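Local coordinates for protein peptidoglycan-binding domain 1 (Burkholderia, PDB 5NM7) that probably cleaves bacterial cell-wall peptidoglycan as the modular endolysin of phage AP3, pairing a peptidoglycan-binding domain with a large lysozyme-like catalytic domain, at residues Q166-G169 and A170-L173; D77-L80 and Q81-A84; F236-Y240 and N241-Y245; Y193-V196 and F197-V200. All coordinates share one frame; numbering follows the deposited sequence.

Interaction 1: Q166-G169 and A170-L173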
loop_
_atom_site.group_PDB
_atom_site.type_symbol
_atom_site.label_atom_id
_atom_site.label_comp_id
_atom_site.label_asym_id
_atom_site.label_seq_id
_atom_site.Cartn_x
_atom_site.Cartn_y
_atom_site.Cartn_z
ATOM N N GLN A 166 24.731 4.574 -9.369
ATOM C CA GLN A 166 26.078 4.917 -9.862
ATOM C C GLN A 166 26.425 4.190 -11.163
ATOM O O GLN A 166 27.342 4.599 -11.873
ATOM C CB GLN A 166 27.135 4.663 -8.771
ATOM C CG GLN A 166 27.002 5.655 -7.617
ATOM C CD GLN A 166 26.981 7.127 -8.021
ATOM O OE1 GLN A 166 27.758 7.572 -8.877
ATOM N NE2 GLN A 166 26.073 7.898 -7.416
ATOM N N ILE A 167 25.690 3.131 -11.487
ATOM C CA ILE A 167 25.768 2.497 -12.816
ATOM C C ILE A 167 24.928 3.262 -13.846
ATOM O O ILE A 167 25.412 3.599 -14.935
ATOM C CB ILE A 167 25.333 1.032 -12.785
ATOM C CG1 ILE A 167 26.159 0.256 -11.751
ATOM C CG2 ILE A 167 25.470 0.407 -14.169
ATOM C CD1 ILE A 167 25.657 -1.133 -11.465
ATOM N N SER A 168 23.674 3.530 -13.493
ATOM C CA SER A 168 22.807 4.371 -14.285
ATOM C C SER A 168 21.624 4.815 -13.439
ATOM O O SER A 168 20.846 3.973 -13.002
ATOM C CB SER A 168 22.280 3.606 -15.505
ATOM O OG SER A 168 21.164 4.294 -16.041
ATOM N N GLY A 169 21.511 6.121 -13.233
ATOM C CA GLY A 169 20.518 6.706 -12.331
ATOM C C GLY A 169 19.108 6.431 -12.774
ATOM O O GLY A 169 18.310 5.922 -11.995
ATOM N N ALA A 170 18.821 6.690 -14.053
ATOM C CA ALA A 170 17.482 6.459 -14.578
ATOM C C ALA A 170 17.105 4.994 -14.542
ATOM O O ALA A 170 15.990 4.642 -14.105
ATOM C CB ALA A 170 17.351 7.012 -16.003
ATOM N N CYS A 171 18.012 4.125 -14.994
ATOM C CA CYS A 171 17.749 2.689 -15.012
ATOM C C CYS A 171 17.479 2.109 -13.624
ATOM O O CYS A 171 16.569 1.277 -13.433
ATOM C CB CYS A 171 18.885 1.937 -15.681
ATOM S SG CYS A 171 18.860 2.160 -17.494
ATOM N N ALA A 172 18.275 2.558 -12.656
ATOM C CA ALA A 172 18.128 2.059 -11.286
ATOM C C ALA A 172 16.751 2.406 -10.713
ATOM O O ALA A 172 16.142 1.551 -10.066
ATOM C CB ALA A 172 19.219 2.623 -10.374
ATOM N N LEU A 173 16.274 3.626 -10.954
ATOM C CA LEU A 173 14.946 4.063 -10.471
ATOM C C LEU A 173 13.856 3.288 -11.184
ATOM O O LEU A 173 12.877 2.884 -10.565
ATOM C CB LEU A 173 14.748 5.544 -10.659
ATOM C CG LEU A 173 15.757 6.476 -9.933
ATOM C CD1 LEU A 173 15.519 7.915 -10.342
ATOM C CD2 LEU A 173 15.736 6.347 -8.421
#
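The flat groups that link Ser168 and Gly169 to Cys171, Ala172 and Leu173 are peptide units rather than rings. Each of the two carbonyls is met at its oxygen by an N-H lying somewhat out of the carbonyl plane: Ala172 N is 3.0 Å from Ser168 O and tilted 20° from that plane, and Leu173 N is 3.2 Å from Gly169 O. The second oxygen also has a carbon neighbour, because the branch point of the leucine comes close (Leu173 CG to Gly169 O 3.3 Å). The serine hydroxyl adds a third link. With OG turned away from its own backbone N (chi1 164°), it reaches forward over the first turn and accepts a weak bond from Cys171 N, at 3.3 Å from Ser168 OG. It also presses on the cysteine side chain, with Ser168 OG 3.3 Å from Cys171 CB and 3.5 Å from Cys171 SG. This is an N-cap. Helix 156-167 has ended, Ser168 adopts an extended backbone (phi -163°), and the short helix 169-174 starts immediately after it. The serine, at the break between the two helices, gives its hydroxyl to an amide of the new first turn, for which no preceding helical carbonyl is available. Cys171 and Ala172 turn their side chains onto Met122 of helix 119-128, while Ala172 also touches Leu161 and Ala164 of the helix just left. Leu173 instead packs on Val196, Phe197 and Val200 of helix 196-205.

Interaction 2: D77-L80 and Q81-A84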
loop_
_atom_site.group_PDB
_atom_site.type_symbol
_atom_site.label_atom_id
_atom_site.label_comp_id
_atom_site.label_asym_id
_atom_site.label_seq_id
_atom_site.Cartn_x
_atom_site.Cartn_y
_atom_site.Cartn_z
ATOM N N ASP A 77 -9.260 8.670 4.002
ATOM C CA ASP A 77 -10.502 8.183 3.376
ATOM C C ASP A 77 -10.815 8.916 2.089
ATOM O O ASP A 77 -11.222 8.299 1.093
ATOM C CB ASP A 77 -11.731 8.377 4.279
ATOM C CG ASP A 77 -11.989 7.220 5.165
ATOM O OD1 ASP A 77 -11.371 6.137 4.976
ATOM O OD2 ASP A 77 -12.840 7.400 6.078
ATOM N N ALA A 78 -10.622 10.238 2.115
ATOM C CA ALA A 78 -10.933 11.072 0.967
ATOM C C ALA A 78 -10.065 10.716 -0.229
ATOM O O ALA A 78 -10.539 10.794 -1.372
ATOM C CB ALA A 78 -10.792 12.550 1.283
ATOM N N ASP A 79 -8.806 10.352 0.002
ATOM C CA ASP A 79 -7.977 9.857 -1.094
ATOM C C ASP A 79 -8.560 8.598 -1.723
ATOM O O ASP A 79 -8.463 8.426 -2.945
ATOM C CB ASP A 79 -6.548 9.564 -0.647
ATOM C CG ASP A 79 -5.830 10.788 -0.137
ATOM O OD1 ASP A 79 -5.935 11.873 -0.797
ATOM O OD2 ASP A 79 -5.168 10.663 0.920
ATOM N N LEU A 80 -9.119 7.702 -0.906
ATOM C CA LEU A 80 -9.722 6.468 -1.455
ATOM C C LEU A 80 -10.956 6.783 -2.267
ATOM O O LEU A 80 -11.182 6.161 -3.324
ATOM C CB LEU A 80 -10.050 5.450 -0.346
ATOM C CG LEU A 80 -8.791 4.940 0.381
ATOM C CD1 LEU A 80 -9.208 3.945 1.465
ATOM C CD2 LEU A 80 -7.773 4.306 -0.541
ATOM N N GLN A 81 -11.765 7.742 -1.800
ATOM C CA GLN A 81 -12.924 8.182 -2.577
ATOM C C GLN A 81 -12.490 8.771 -3.903
ATOM O O GLN A 81 -13.066 8.432 -4.965
ATOM C CB GLN A 81 -13.802 9.175 -1.810
ATOM C CG GLN A 81 -15.048 9.634 -2.579
ATOM C CD GLN A 81 -16.032 8.506 -2.843
ATOM O OE1 GLN A 81 -16.679 8.030 -1.927
ATOM N NE2 GLN A 81 -16.167 8.093 -4.101
ATOM N N ARG A 82 -11.434 9.585 -3.894
ATOM C CA ARG A 82 -10.921 10.128 -5.158
ATOM C C ARG A 82 -10.450 9.027 -6.112
ATOM O O ARG A 82 -10.712 9.096 -7.335
ATOM C CB ARG A 82 -9.839 11.175 -4.927
ATOM C CG ARG A 82 -10.420 12.492 -4.492
ATOM C CD ARG A 82 -9.339 13.524 -4.307
ATOM N NE ARG A 82 -8.502 13.349 -3.096
ATOM C CZ ARG A 82 -8.786 13.871 -1.880
ATOM N NH1 ARG A 82 -9.881 14.611 -1.656
ATOM N NH2 ARG A 82 -7.941 13.680 -0.866
ATOM N N ALA A 83 -9.759 8.022 -5.570
ATOM C CA ALA A 83 -9.327 6.888 -6.364
ATOM C C ALA A 83 -10.513 6.123 -6.953
ATOM O O ALA A 83 -10.477 5.735 -8.134
ATOM C CB ALA A 83 -8.408 5.967 -5.555
ATOM N N ALA A 84 -11.576 5.939 -6.167
ATOM C CA ALA A 84 -12.790 5.273 -6.663
ATOM C C ALA A 84 -13.405 6.035 -7.834
ATOM O O ALA A 84 -13.799 5.455 -8.848
ATOM C CB ALA A 84 -13.819 5.105 -5.549
HETATM O O HOH W 1 -6.146 12.041 -3.443
#
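Asp79 and Arg82, one turn apart, share a salt bridge in which Arg82 NH2 donates to Asp79 OD1 over 2.7 Å. The oxygen lies close to the guanidinium plane, yet the arginine reaches it from above the carboxylate, and the two planes stand 71° apart. A bend at chi3 (-74°) folds the arginine back along the helix for this. Water 1 closes a second path, accepting from Arg82 NE at 2.7 Å and donating to Asp79 OD1 at 2.7 Å. OD1 thus takes two bonds, while OD2 accepts from Thr76 N, consistent with one half of a capping box, Thr76 standing just before the helix. Ala78 O does double duty: it accepts from Arg82 N at 2.9 Å and lies under the centre of one guanidinium face, 3.6 Å from Arg82 CZ. The other backbone bonds follow the regular helical pattern, as in Ala84 N to Leu80 O. Asp77 OD1 has a salt bridge to Arg95 and a hydrogen bond from Ala53 N. Asp79 and Ala83 line a pocket holding a bound glycine. Helix 77-87 packs against two helices: Leu80 and Ala84 on helix 91-101, Leu80 and Ala83 on Leu211 of helix 207-219.

Interaction 3: F236-Y240 and N241-Y245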
loop_
_atom_site.group_PDB
_atom_site.type_symbol
_atom_site.label_atom_id
_atom_site.label_comp_id
_atom_site.label_asym_id
_atom_site.label_seq_id
_atom_site.Cartn_x
_atom_site.Cartn_y
_atom_site.Cartn_z
ATOM N N PHE A 236 -8.289 -10.351 -10.797
ATOM C CA PHE A 236 -7.534 -9.152 -10.447
ATOM C C PHE A 236 -6.248 -9.554 -9.719
ATOM O O PHE A 236 -5.169 -9.058 -10.047
ATOM C CB PHE A 236 -8.305 -8.200 -9.583
ATOM C CG PHE A 236 -7.477 -7.031 -9.128
ATOM C CD1 PHE A 236 -6.864 -7.066 -7.885
ATOM C CD2 PHE A 236 -7.292 -5.936 -9.945
ATOM C CE1 PHE A 236 -6.045 -6.021 -7.499
ATOM C CE2 PHE A 236 -6.505 -4.866 -9.544
ATOM C CZ PHE A 236 -5.889 -4.915 -8.308
ATOM N N ALA A 237 -6.361 -10.448 -8.743
ATOM C CA ALA A 237 -5.206 -10.846 -7.975
ATOM C C ALA A 237 -4.181 -11.539 -8.859
ATOM O O ALA A 237 -2.990 -11.298 -8.752
ATOM C CB ALA A 237 -5.613 -11.711 -6.794
ATOM N N GLU A 238 -4.627 -12.401 -9.776
ATOM C CA GLU A 238 -3.680 -13.063 -10.676
ATOM C C GLU A 238 -2.921 -12.047 -11.547
ATOM O O GLU A 238 -1.691 -12.154 -11.731
ATOM C CB GLU A 238 -4.431 -14.047 -11.584
ATOM C CG GLU A 238 -3.512 -14.747 -12.575
ATOM C CD GLU A 238 -4.216 -15.825 -13.378
ATOM O OE1 GLU A 238 -5.443 -15.696 -13.656
ATOM O OE2 GLU A 238 -3.496 -16.784 -13.755
ATOM N N LEU A 239 -3.659 -11.051 -12.046
ATOM C CA LEU A 239 -3.063 -10.036 -12.917
ATOM C C LEU A 239 -2.144 -9.111 -12.126
ATOM O O LEU A 239 -1.089 -8.713 -12.638
ATOM C CB LEU A 239 -4.122 -9.195 -13.607
ATOM C CG LEU A 239 -5.016 -9.984 -14.585
ATOM C CD1 LEU A 239 -6.178 -9.107 -15.010
ATOM C CD2 LEU A 239 -4.176 -10.479 -15.753
ATOM N N TYR A 240 -2.563 -8.753 -10.918
ATOM C CA TYR A 240 -1.850 -7.774 -10.108
ATOM C C TYR A 240 -0.713 -8.387 -9.304
ATOM O O TYR A 240 0.411 -7.871 -9.328
ATOM C CB TYR A 240 -2.830 -7.048 -9.203
ATOM C CG TYR A 240 -2.182 -5.937 -8.456
ATOM C CD1 TYR A 240 -1.762 -6.106 -7.135
ATOM C CD2 TYR A 240 -1.930 -4.748 -9.072
ATOM C CE1 TYR A 240 -1.160 -5.083 -6.422
ATOM C CE2 TYR A 240 -1.320 -3.706 -8.373
ATOM C CZ TYR A 240 -0.942 -3.892 -7.056
ATOM O OH TYR A 240 -0.326 -2.883 -6.359
ATOM N N ASN A 241 -1.009 -9.468 -8.577
ATOM C CA ASN A 241 -0.032 -10.146 -7.710
ATOM C C ASN A 241 0.789 -11.208 -8.431
ATOM O O ASN A 241 1.887 -11.518 -7.981
ATOM C CB ASN A 241 -0.702 -10.750 -6.479
ATOM C CG ASN A 241 -1.313 -9.688 -5.595
ATOM O OD1 ASN A 241 -0.575 -8.983 -4.861
ATOM N ND2 ASN A 241 -2.591 -9.551 -5.631
ATOM N N GLY A 242 0.275 -11.728 -9.538
ATOM C CA GLY A 242 0.984 -12.713 -10.339
ATOM C C GLY A 242 0.497 -14.126 -10.051
ATOM O O GLY A 242 -0.457 -14.336 -9.298
ATOM N N LYS A 243 1.193 -15.089 -10.644
ATOM C CA LYS A 243 0.729 -16.479 -10.690
ATOM C C LYS A 243 0.584 -17.132 -9.306
ATOM O O LYS A 243 -0.256 -18.001 -9.136
ATOM C CB LYS A 243 1.662 -17.296 -11.595
ATOM C CG LYS A 243 1.105 -18.635 -12.063
ATOM C CD LYS A 243 -0.030 -18.495 -13.087
ATOM C CE LYS A 243 -0.908 -19.748 -13.132
ATOM N NZ LYS A 243 -1.812 -19.864 -11.946
ATOM N N ALA A 244 1.357 -16.664 -8.327
ATOM C CA ALA A 244 1.330 -17.188 -6.962
ATOM C C ALA A 244 0.342 -16.464 -6.036
ATOM O O ALA A 244 0.398 -16.641 -4.820
ATOM C CB ALA A 244 2.729 -17.126 -6.372
ATOM N N TYR A 245 -0.578 -15.677 -6.605
ATOM C CA TYR A 245 -1.599 -14.973 -5.818
ATOM C C TYR A 245 -2.345 -15.834 -4.775
ATOM O O TYR A 245 -2.661 -15.360 -3.694
ATOM C CB TYR A 245 -2.605 -14.269 -6.749
ATOM C CG TYR A 245 -3.638 -15.185 -7.341
ATOM C CD1 TYR A 245 -3.385 -15.898 -8.484
ATOM C CD2 TYR A 245 -4.872 -15.343 -6.726
ATOM C CE1 TYR A 245 -4.332 -16.751 -9.010
ATOM C CE2 TYR A 245 -5.820 -16.215 -7.242
ATOM C CZ TYR A 245 -5.538 -16.910 -8.379
ATOM O OH TYR A 245 -6.510 -17.740 -8.880
#
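A helix C-terminus and the turn that folds back on it meet here, where helix 233-241 gives way to the loop leading to helix 250-265. Ala237, Glu238 and Tyr240 meet Asn241, at the end of the same helix, and Gly242, Lys243 and Tyr245 beyond it. The last regular bond runs from Asn241 N to Ala237 O, 2.7 Å. Gly242 N then divides itself weakly between two carbonyls, at 3.4 Å from Ala237 O and 3.0 Å from Glu238 O, as the helical pattern fails. Beyond it the chain doubles back and lays the Tyr245 ring against the helix. One face of the ring lies over Glu238 N, offset toward the rim; Glu238 CB is 3.7 Å from Tyr245 CE1, and Ala237 CB is 3.7 Å from Tyr245 CD2. The ring gets there because CG sits between the backbone N and carbonyl carbon (chi1 79°). Farther out, the extended Glu238 chain runs beside Lys243, but their salt bridge is long, with Glu238 OE2 3.9 Å from Lys243 NZ. Asn241 ND2 lies in the plane of the Tyr240 ring, at its edge, 3.8 Å from Tyr240 CD1, the amide being almost perpendicular to the ring; the ND2 group is bonded to Glu101 of helix 91-101. With phi at 100°, Gly242 is the first residue to leave helical angles, and the arrangement is that of a glycine-terminated helix continued by a type I beta turn, Gly242 to Tyr245.

Interaction 4: Y193-V196 and F197-V200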
loop_
_atom_site.group_PDB
_atom_site.type_symbol
_atom_site.label_atom_id
_atom_site.label_comp_id
_atom_site.label_asym_id
_atom_site.label_seq_id
_atom_site.Cartn_x
_atom_site.Cartn_y
_atom_site.Cartn_z
ATOM N N TYR A 193 3.839 10.164 -16.467
ATOM C CA TYR A 193 4.719 11.042 -15.720
ATOM C C TYR A 193 5.747 11.662 -16.683
ATOM O O TYR A 193 6.055 11.064 -17.718
ATOM C CB TYR A 193 5.458 10.272 -14.614
ATOM C CG TYR A 193 4.532 9.805 -13.528
ATOM C CD1 TYR A 193 3.814 8.623 -13.656
ATOM C CD2 TYR A 193 4.359 10.540 -12.377
ATOM C CE1 TYR A 193 2.978 8.194 -12.655
ATOM C CE2 TYR A 193 3.484 10.140 -11.375
ATOM C CZ TYR A 193 2.799 8.958 -11.503
ATOM O OH TYR A 193 1.946 8.545 -10.523
ATOM N N PRO A 194 6.280 12.855 -16.346
ATOM C CA PRO A 194 7.222 13.534 -17.271
ATOM C C PRO A 194 8.506 12.744 -17.561
ATOM O O PRO A 194 9.015 12.763 -18.688
ATOM C CB PRO A 194 7.583 14.834 -16.546
ATOM C CG PRO A 194 6.650 14.957 -15.397
ATOM C CD PRO A 194 6.027 13.629 -15.129
ATOM N N ASP A 195 9.049 12.103 -16.516
ATOM C CA ASP A 195 10.279 11.278 -16.583
ATOM C C ASP A 195 10.338 10.442 -15.291
ATOM O O ASP A 195 9.486 10.636 -14.399
ATOM C CB ASP A 195 11.538 12.142 -16.725
ATOM C CG ASP A 195 11.568 13.277 -15.742
ATOM O OD1 ASP A 195 11.674 13.040 -14.528
ATOM O OD2 ASP A 195 11.427 14.430 -16.175
ATOM N N VAL A 196 11.304 9.558 -15.180
ATOM C CA VAL A 196 11.395 8.682 -13.989
ATOM C C VAL A 196 11.718 9.495 -12.721
ATOM O O VAL A 196 11.265 9.159 -11.635
ATOM C CB VAL A 196 12.376 7.516 -14.179
ATOM C CG1 VAL A 196 13.828 7.982 -14.153
ATOM C CG2 VAL A 196 12.125 6.422 -13.124
ATOM N N PHE A 197 12.477 10.579 -12.858
ATOM C CA PHE A 197 12.812 11.410 -11.707
ATOM C C PHE A 197 11.607 12.098 -11.134
ATOM O O PHE A 197 11.469 12.179 -9.921
ATOM C CB PHE A 197 13.948 12.406 -12.075
ATOM C CG PHE A 197 15.170 11.709 -12.568
ATOM C CD1 PHE A 197 15.389 11.537 -13.938
ATOM C CD2 PHE A 197 16.064 11.154 -11.683
ATOM C CE1 PHE A 197 16.487 10.849 -14.398
ATOM C CE2 PHE A 197 17.178 10.473 -12.138
ATOM C CZ PHE A 197 17.380 10.303 -13.499
ATOM N N ALA A 198 10.706 12.560 -11.992
ATOM C CA ALA A 198 9.474 13.191 -11.535
ATOM C C ALA A 198 8.551 12.164 -10.859
ATOM O O ALA A 198 7.868 12.485 -9.891
ATOM C CB ALA A 198 8.738 13.886 -12.678
ATOM N N PHE A 199 8.525 10.955 -11.399
ATOM C CA PHE A 199 7.768 9.861 -10.795
ATOM C C PHE A 199 8.255 9.610 -9.359
ATOM O O PHE A 199 7.460 9.586 -8.397
ATOM C CB PHE A 199 7.881 8.594 -11.627
ATOM C CG PHE A 199 7.301 7.401 -10.986
ATOM C CD1 PHE A 199 5.930 7.194 -11.013
ATOM C CD2 PHE A 199 8.112 6.478 -10.335
ATOM C CE1 PHE A 199 5.376 6.068 -10.402
ATOM C CE2 PHE A 199 7.551 5.352 -9.740
ATOM C CZ PHE A 199 6.187 5.155 -9.775
ATOM N N VAL A 200 9.557 9.458 -9.225
ATOM C CA VAL A 200 10.150 9.211 -7.920
ATOM C C VAL A 200 9.910 10.380 -6.965
ATOM O O VAL A 200 9.576 10.164 -5.805
ATOM C CB VAL A 200 11.635 8.802 -8.051
ATOM C CG1 VAL A 200 12.346 8.754 -6.691
ATOM C CG2 VAL A 200 11.751 7.455 -8.733
#
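An aspartate N-cap opens helix 196-205, and the contact combines that cap with apolar packing from the residues around it, between Tyr193-Val196 and Phe197-Val200. Asp195 OD1 accepts from Ala198 N at 2.8 Å, the donor approaching almost in line with the C-O bond. The first torsion of Asp195 (48°) sets the carboxylate between backbone N and carbonyl carbon, swinging OD1 over the opening turn, where it also lies 3.1 Å from Phe197 N. Backbone bonds then begin, Asp195 O accepting from Phe199 N at 3.2 Å and Val196 O from Val200 N at 3.0 Å. Ahead of the cap, the Tyr193 ring offers a face to the edge of Phe199. The planes stand at 87°, a T-shaped pair, with Phe199 CD1 above the centre of the tyrosine and 3.5 Å from Tyr193 CE1. Arg216 makes a cation-pi contact with the same tyrosine, and Trp188 touches Phe199. Pro194 CG rests on Ala198 CB, 3.6 Å away. On the other flank Val196 CG1 forms a CH-pi contact with its neighbour, 4.0 Å from the centroid of the Phe197 ring and only 18° off its normal. Apolar residues bridging the start of a helix beside a polar cap recall the hydrophobic staple, although the ring pair here begins two residues before the N-cap rather than one.

How the interactions relate
Interactions 1, 3 and 4 share the N-acetylmuramidase region. Interactions 1 and 4 are the two that touch: both are N-caps, and their helices 169-174 and 196-205 pack together, Leu173 CD1 lying 3.5 Å from Phe197 CE2. The caps differ in geometry: a weak serine bond at a break between helices, and a short aspartate bond with an aromatic pair beside it. Interaction 3 is at the opposite helix end, where one good backbone bond gives way to weak ones at a glycine. Interaction 2, charged and water-bridged, lies beside a pocket holding a bound glycine; it shares helix 91-101 with interaction 3 and helix 207-219 with interaction 4 as packing partners. All four are partly buried; interaction 1 alone includes no fully exposed touching residue.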